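Local coordinates for probable enoyl-CoA hydratase/isomerase (Pseudomonas aeruginosa, PDB 7BOR), which belongs to the crotonase family, binds coenzyme A and probably acts as an enoyl-CoA isomerase or hydratase, at residues Y32-M35 against A36-L40; P213-E216 against E217-V221. All coordinates share one frame; numbering follows the deposited sequence.

Interaction 1 of 2, residues Y32-M35 against A36-L40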
ATOM      1  N   TYR A  32       4.735  10.616   0.794  1.00 32.69           N
ATOM      2  CA  TYR A  32       3.826  10.169   1.830  1.00 33.19           C
ATOM      3  C   TYR A  32       2.953  11.314   2.316  1.00 39.20           C
ATOM      4  O   TYR A  32       1.770  11.123   2.647  1.00 34.90           O
ATOM      5  CB  TYR A  32       4.618   9.609   3.002  1.00 39.41           C
ATOM      6  CG  TYR A  32       5.236   8.267   2.805  1.00 35.09           C
ATOM      7  CD1 TYR A  32       4.444   7.174   2.529  1.00 37.96           C
ATOM      8  CD2 TYR A  32       6.594   8.065   2.986  1.00 35.65           C
ATOM      9  CE1 TYR A  32       4.986   5.901   2.397  1.00 33.89           C
ATOM     10  CE2 TYR A  32       7.144   6.797   2.850  1.00 37.35           C
ATOM     11  CZ  TYR A  32       6.311   5.716   2.551  1.00 33.31           C
ATOM     12  OH  TYR A  32       6.791   4.448   2.430  1.00 33.77           O
ATOM     13  N   SER A  33       3.560  12.500   2.470  1.00 41.66           N
ATOM     14  CA  SER A  33       2.827  13.653   2.978  1.00 43.77           C
ATOM     15  C   SER A  33       1.755  14.092   1.988  1.00 39.30           C
ATOM     16  O   SER A  33       0.615  14.350   2.393  1.00 42.59           O
ATOM     17  CB  SER A  33       3.816  14.786   3.302  1.00 42.96           C
ATOM     18  OG  SER A  33       4.543  14.477   4.493  1.00 45.61           O
ATOM     19  N   ARG A  34       2.086  14.131   0.690  1.00 39.19           N
ATOM     20  CA  ARG A  34       1.098  14.515  -0.316  1.00 43.35           C
ATOM     21  C   ARG A  34      -0.058  13.521  -0.330  1.00 47.09           C
ATOM     22  O   ARG A  34      -1.229  13.921  -0.372  1.00 46.56           O
ATOM     23  CB  ARG A  34       1.757  14.638  -1.696  1.00 48.76           C
ATOM     24  CG  ARG A  34       0.787  14.998  -2.855  1.00 50.74           C
ATOM     25  CD  ARG A  34       0.865  16.443  -3.277  1.00 53.21           C
ATOM     26  NE  ARG A  34      -0.409  16.953  -3.793  1.00 62.09           N
ATOM     27  CZ  ARG A  34      -1.514  17.087  -3.054  1.00 61.73           C
ATOM     28  NH1 ARG A  34      -2.646  17.569  -3.571  1.00 62.78           N
ATOM     29  NH2 ARG A  34      -1.500  16.698  -1.792  1.00 52.90           N
ATOM     30  N   MET A  35       0.242  12.221  -0.227  1.00 44.01           N
ATOM     31  CA  MET A  35      -0.831  11.228  -0.258  1.00 44.21           C
ATOM     32  C   MET A  35      -1.672  11.298   1.002  1.00 39.56           C
ATOM     33  O   MET A  35      -2.906  11.203   0.942  1.00 40.75           O
ATOM     34  CB  MET A  35      -0.251   9.829  -0.469  1.00 39.73           C
ATOM     35  CG  MET A  35       0.061   9.558  -1.934  1.00 48.43           C
ATOM     36  SD  MET A  35       0.445   7.822  -2.205  1.00 55.91           S
ATOM     37  CE  MET A  35       2.191   7.823  -1.729  1.00 47.44           C
ATOM     38  N   ALA A  36      -1.042  11.507   2.152  1.00 38.98           N
ATOM     39  CA  ALA A  36      -1.826  11.583   3.375  1.00 40.49           C
ATOM     40  C   ALA A  36      -2.809  12.751   3.337  1.00 44.99           C
ATOM     41  O   ALA A  36      -3.960  12.620   3.770  1.00 46.43           O
ATOM     42  CB  ALA A  36      -0.914  11.690   4.594  1.00 37.32           C
ATOM     43  N   GLU A  37      -2.379  13.911   2.841  1.00 48.55           N
ATOM     44  CA  GLU A  37      -3.297  15.046   2.827  1.00 47.98           C
ATOM     45  C   GLU A  37      -4.323  14.904   1.704  1.00 44.63           C
ATOM     46  O   GLU A  37      -5.492  15.270   1.888  1.00 47.60           O
ATOM     47  CB  GLU A  37      -2.518  16.370   2.726  1.00 51.57           C
ATOM     48  CG  GLU A  37      -1.565  16.509   1.547  1.00 55.87           C
ATOM     49  CD  GLU A  37      -1.070  17.942   1.327  1.00 62.01           C
ATOM     50  OE1 GLU A  37      -1.908  18.841   1.059  1.00 69.75           O
ATOM     51  OE2 GLU A  37       0.158  18.169   1.419  1.00 59.39           O
ATOM     52  N   ALA A  38      -3.917  14.333   0.566  1.00 45.91           N
ATOM     53  CA  ALA A  38      -4.866  14.088  -0.518  1.00 50.97           C
ATOM     54  C   ALA A  38      -5.997  13.166  -0.062  1.00 49.98           C
ATOM     55  O   ALA A  38      -7.181  13.415  -0.358  1.00 49.61           O
ATOM     56  CB  ALA A  38      -4.153  13.498  -1.731  1.00 42.36           C
ATOM     57  N   LEU A  39      -5.651  12.096   0.666  1.00 41.72           N
ATOM     58  CA  LEU A  39      -6.677  11.253   1.275  1.00 49.25           C
ATOM     59  C   LEU A  39      -7.547  12.045   2.260  1.00 48.41           C
ATOM     60  O   LEU A  39      -8.778  11.938   2.248  1.00 51.67           O
ATOM     61  CB  LEU A  39      -6.017  10.050   1.978  1.00 40.41           C
ATOM     62  CG  LEU A  39      -5.333   8.984   1.105  1.00 39.55           C
ATOM     63  CD1 LEU A  39      -4.681   7.903   1.969  1.00 31.67           C
ATOM     64  CD2 LEU A  39      -6.320   8.338   0.098  1.00 42.66           C
ATOM     65  N   LEU A  40      -6.928  12.818   3.154  1.00 49.47           N
ATOM     66  CA  LEU A  40      -7.706  13.440   4.229  1.00 50.39           C
ATOM     67  C   LEU A  40      -8.623  14.541   3.702  1.00 51.67           C
ATOM     68  O   LEU A  40      -9.684  14.792   4.280  1.00 56.31           O
ATOM     69  CB  LEU A  40      -6.780  14.004   5.309  1.00 47.68           C
ATOM     70  CG  LEU A  40      -6.147  12.897   6.145  1.00 49.69           C
ATOM     71  CD1 LEU A  40      -4.991  13.408   6.967  1.00 48.85           C
ATOM     72  CD2 LEU A  40      -7.179  12.241   7.050  1.00 46.23           C
TER

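Interaction 2 of 2, residues P213-E216 against E217-V221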
ATOM      1  N   PRO A 213     -15.065  -4.863  13.306  1.00 32.21           N
ATOM      2  CA  PRO A 213     -14.638  -5.880  14.280  1.00 32.13           C
ATOM      3  C   PRO A 213     -13.141  -6.000  14.414  1.00 34.66           C
ATOM      4  O   PRO A 213     -12.696  -6.594  15.399  1.00 33.01           O
ATOM      5  CB  PRO A 213     -15.232  -7.179  13.738  1.00 33.38           C
ATOM      6  CG  PRO A 213     -16.273  -6.712  12.674  1.00 35.04           C
ATOM      7  CD  PRO A 213     -15.797  -5.422  12.157  1.00 33.87           C
ATOM      8  N   PHE A 214     -12.361  -5.441  13.476  1.00 33.37           N
ATOM      9  CA  PHE A 214     -10.924  -5.681  13.354  1.00 36.38           C
ATOM     10  C   PHE A 214     -10.090  -4.427  13.649  1.00 33.84           C
ATOM     11  O   PHE A 214      -8.880  -4.538  13.884  1.00 31.06           O
ATOM     12  CB  PHE A 214     -10.571  -6.192  11.909  1.00 35.12           C
ATOM     13  CG  PHE A 214     -11.527  -7.283  11.351  1.00 35.87           C
ATOM     14  CD1 PHE A 214     -11.406  -8.615  11.747  1.00 34.76           C
ATOM     15  CD2 PHE A 214     -12.553  -6.968  10.437  1.00 38.71           C
ATOM     16  CE1 PHE A 214     -12.326  -9.601  11.289  1.00 40.94           C
ATOM     17  CE2 PHE A 214     -13.485  -7.973   9.948  1.00 31.43           C
ATOM     18  CZ  PHE A 214     -13.313  -9.291  10.326  1.00 32.99           C
ATOM     19  N   ILE A 215     -10.695  -3.236  13.612  1.00 30.75           N
ATOM     20  CA  ILE A 215      -9.903  -2.014  13.484  1.00 31.50           C
ATOM     21  C   ILE A 215      -9.122  -1.711  14.767  1.00 31.51           C
ATOM     22  O   ILE A 215      -7.997  -1.192  14.718  1.00 33.01           O
ATOM     23  CB  ILE A 215     -10.808  -0.834  13.076  1.00 33.22           C
ATOM     24  CG1 ILE A 215      -9.991   0.451  12.979  1.00 41.40           C
ATOM     25  CG2 ILE A 215     -11.918  -0.598  14.065  1.00 35.70           C
ATOM     26  CD1 ILE A 215      -9.023   0.423  11.841  1.00 39.94           C
ATOM     27  N   GLU A 216      -9.685  -2.021  15.928  1.00 32.86           N
ATOM     28  CA  GLU A 216      -8.959  -1.706  17.162  1.00 41.60           C
ATOM     29  C   GLU A 216      -7.714  -2.579  17.278  1.00 37.13           C
ATOM     30  O   GLU A 216      -6.625  -2.074  17.567  1.00 34.97           O
ATOM     31  CB  GLU A 216      -9.860  -1.878  18.391  1.00 45.47           C
ATOM     32  CG  GLU A 216     -11.080  -0.957  18.436  1.00 52.63           C
ATOM     33  CD  GLU A 216     -11.940  -1.181  19.696  1.00 70.85           C
ATOM     34  OE1 GLU A 216     -11.750  -2.217  20.374  1.00 70.35           O
ATOM     35  OE2 GLU A 216     -12.793  -0.324  20.004  1.00 74.81           O
ATOM     36  N   GLU A 217      -7.862  -3.897  17.041  1.00 34.65           N
ATOM     37  CA  GLU A 217      -6.700  -4.785  17.036  1.00 39.94           C
ATOM     38  C   GLU A 217      -5.683  -4.332  15.986  1.00 34.42           C
ATOM     39  O   GLU A 217      -4.486  -4.193  16.281  1.00 35.11           O
ATOM     40  CB  GLU A 217      -7.119  -6.240  16.798  1.00 38.31           C
ATOM     41  CG  GLU A 217      -5.959  -7.238  16.996  1.00 36.15           C
ATOM     42  CD  GLU A 217      -6.364  -8.723  16.999  1.00 50.92           C
ATOM     43  OE1 GLU A 217      -7.317  -9.100  16.262  1.00 49.64           O
ATOM     44  OE2 GLU A 217      -5.703  -9.524  17.733  1.00 56.32           O
ATOM     45  N   LEU A 218      -6.154  -4.038  14.771  1.00 30.48           N
ATOM     46  CA  LEU A 218      -5.275  -3.520  13.724  1.00 28.14           C
ATOM     47  C   LEU A 218      -4.550  -2.259  14.164  1.00 33.49           C
ATOM     48  O   LEU A 218      -3.344  -2.126  13.922  1.00 32.58           O
ATOM     49  CB  LEU A 218      -6.079  -3.248  12.460  1.00 30.55           C
ATOM     50  CG  LEU A 218      -5.355  -2.911  11.164  1.00 37.05           C
ATOM     51  CD1 LEU A 218      -4.229  -3.891  10.921  1.00 36.18           C
ATOM     52  CD2 LEU A 218      -6.411  -2.950  10.030  1.00 33.77           C
ATOM     53  N   ARG A 219      -5.265  -1.306  14.785  1.00 33.37           N
ATOM     54  CA  ARG A 219      -4.597  -0.099  15.281  1.00 36.15           C
ATOM     55  C   ARG A 219      -3.488  -0.465  16.255  1.00 36.30           C
ATOM     56  O   ARG A 219      -2.379   0.071  16.172  1.00 35.84           O
ATOM     57  CB  ARG A 219      -5.600   0.850  15.949  1.00 37.60           C
ATOM     58  CG  ARG A 219      -6.257   1.818  14.930  1.00 35.09           C
ATOM     59  CD  ARG A 219      -7.380   2.573  15.593  1.00 31.34           C
ATOM     60  NE  ARG A 219      -8.380   3.135  14.701  1.00 39.04           N
ATOM     61  CZ  ARG A 219      -9.670   3.186  15.017  1.00 40.87           C
ATOM     62  NH1 ARG A 219     -10.089   2.695  16.177  1.00 45.56           N
ATOM     63  NH2 ARG A 219     -10.536   3.721  14.176  1.00 46.54           N
ATOM     64  N   ARG A 220      -3.756  -1.428  17.144  1.00 32.69           N
ATOM     65  CA  ARG A 220      -2.774  -1.809  18.158  1.00 39.03           C
ATOM     66  C   ARG A 220      -1.632  -2.626  17.546  1.00 39.68           C
ATOM     67  O   ARG A 220      -0.461  -2.457  17.920  1.00 34.29           O
ATOM     68  CB  ARG A 220      -3.504  -2.550  19.295  1.00 39.84           C
ATOM     69  CG  ARG A 220      -2.844  -3.830  19.835  1.00 47.47           C
ATOM     70  CD  ARG A 220      -3.849  -4.666  20.646  1.00 55.63           C
ATOM     71  NE  ARG A 220      -3.512  -6.102  20.751  1.00 66.94           N
ATOM     72  CZ  ARG A 220      -3.401  -6.927  19.708  1.00 60.49           C
ATOM     73  NH1 ARG A 220      -3.552  -6.442  18.491  1.00 57.44           N
ATOM     74  NH2 ARG A 220      -3.114  -8.224  19.856  1.00 55.00           N
ATOM     75  N   VAL A 221      -1.931  -3.504  16.587  1.00 33.36           N
ATOM     76  CA  VAL A 221      -0.841  -4.213  15.923  1.00 32.45           C
ATOM     77  C   VAL A 221       0.058  -3.227  15.183  1.00 30.54           C
ATOM     78  O   VAL A 221       1.288  -3.325  15.240  1.00 31.53           O
ATOM     79  CB  VAL A 221      -1.376  -5.309  14.988  1.00 31.23           C
ATOM     80  CG1 VAL A 221      -0.222  -5.793  14.062  1.00 28.96           C
ATOM     81  CG2 VAL A 221      -1.962  -6.469  15.809  1.00 27.48           C
TER
HETATM   82  O   HOH W   1     -10.164  -5.219  16.992  1.00 39.53           O

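Interaction 1 of 2, residues Y32-M35 against A36-L40
R34 and E37 meet one turn apart on helix 29-44, where the R34 side chain curls round so that the edge of its guanidinium meets the CG methylene of E37. R34 sends CG away from its backbone N (chi1 178°), and a bend at chi2 then turns the chain so that NH2 reaches E37 CG at 3.3 Å, near the guanidinium plane. E37 places its own CG between backbone N and carbonyl carbon (chi1 56°), which presses this methylene against the helix's own carbonyls: CG is 3.2 Å from S33 O and equally near R34 O. The ionic contact is looser. R34 NH2 stands 3.6 Å from E37 OE1, but the two charged planes are turned 66° apart and the oxygen lies well off the guanidinium plane, so no N-H is aimed at it. E37 is exposed and R34 partly so.

By contrast, M35, A36, A38 and L39 are buried; L39 CG sits 3.3 Å from M35 O, the same oxygen that accepts the hydrogen bond from L39 N at 2.9 Å. Beyond the two segments, Y32 hydrogen-bonds through its OH to OD1 of N64, a coenzyme A-binding residue.

Carbonyls of successive residues Y32 to M35 each accept an i to i+4 amide bond, the regular alpha-helical pattern. The ionic part of the R34–E37 pair rests on charge without a directed N-H, and solvent probably weakens it; the turn seems held chiefly by its backbone bonds, with M35, A38 and L39 packed on strand 13-18.

Interaction 2 of 2, residues P213-E216 against E217-V221
I215 and R219, one helical turn apart, form the closest side-chain contact here, an aliphatic branch laid against a flat cation. I215 holds CG1 opposite its backbone N (chi1 178°), and this methylene rises over the centre of one guanidinium face, 3.4 Å from R219 CZ. The arginine arm runs extended from CG to NE, which brings that face across the isoleucine, and I215 CD1 continues the contact at 4.0 Å from R219 NE. The interaction is van der Waals packing against the face, leaving the N-H groups in the plane for other partners; NE makes a salt bridge to E90. Beneath the side chains, R219 N donates to I215 O at 2.7 Å, so the pair is joined through the backbone as well.

E216, which loses the most surface of the three, acts mainly through its main chain: its carbonyl O accepts R220 N at 3.0 Å. Its carboxylate stays apart from the arginine, with OE2 5.6 Å from R219 NH1, so any attraction between them would be weak and undirected. The helix is kinked at P213 and F214, whose N atoms make no bond to the turn before; just after it, a water links P213 O and E217 N in place of a direct bond, accepting from E217 N at 2.7 Å and donating to P213 O over 3.3 Å.

In the fold, this exposed turn belongs to the long helix 200-233. I215 and L218 rest on L89 of helix 80-90, the helix that also carries E90, whereas F214, E217, L218 and V221 touch helix 140-148.

The two contacts follow one another along the chain, interaction 1 closing well before interaction 2 opens. Each lies within a single helix: residues 32-40 on helix 29-44, residues 213-221 on the long helix 200-233. Their centres are 22 Å apart and their nearest atoms about 12 Å, so they do not touch. Helix 80-90 joins them indirectly, since Y32, S33 and M35 contact it from interaction 1, and I215 and L218 from interaction 2. The first packs within the beta-alpha-beta unit beside the six-stranded sheet and close to the coenzyme A site, whereas the second sits at the surface, away from the annotated sites, within the helical part of this crotonase-like fold.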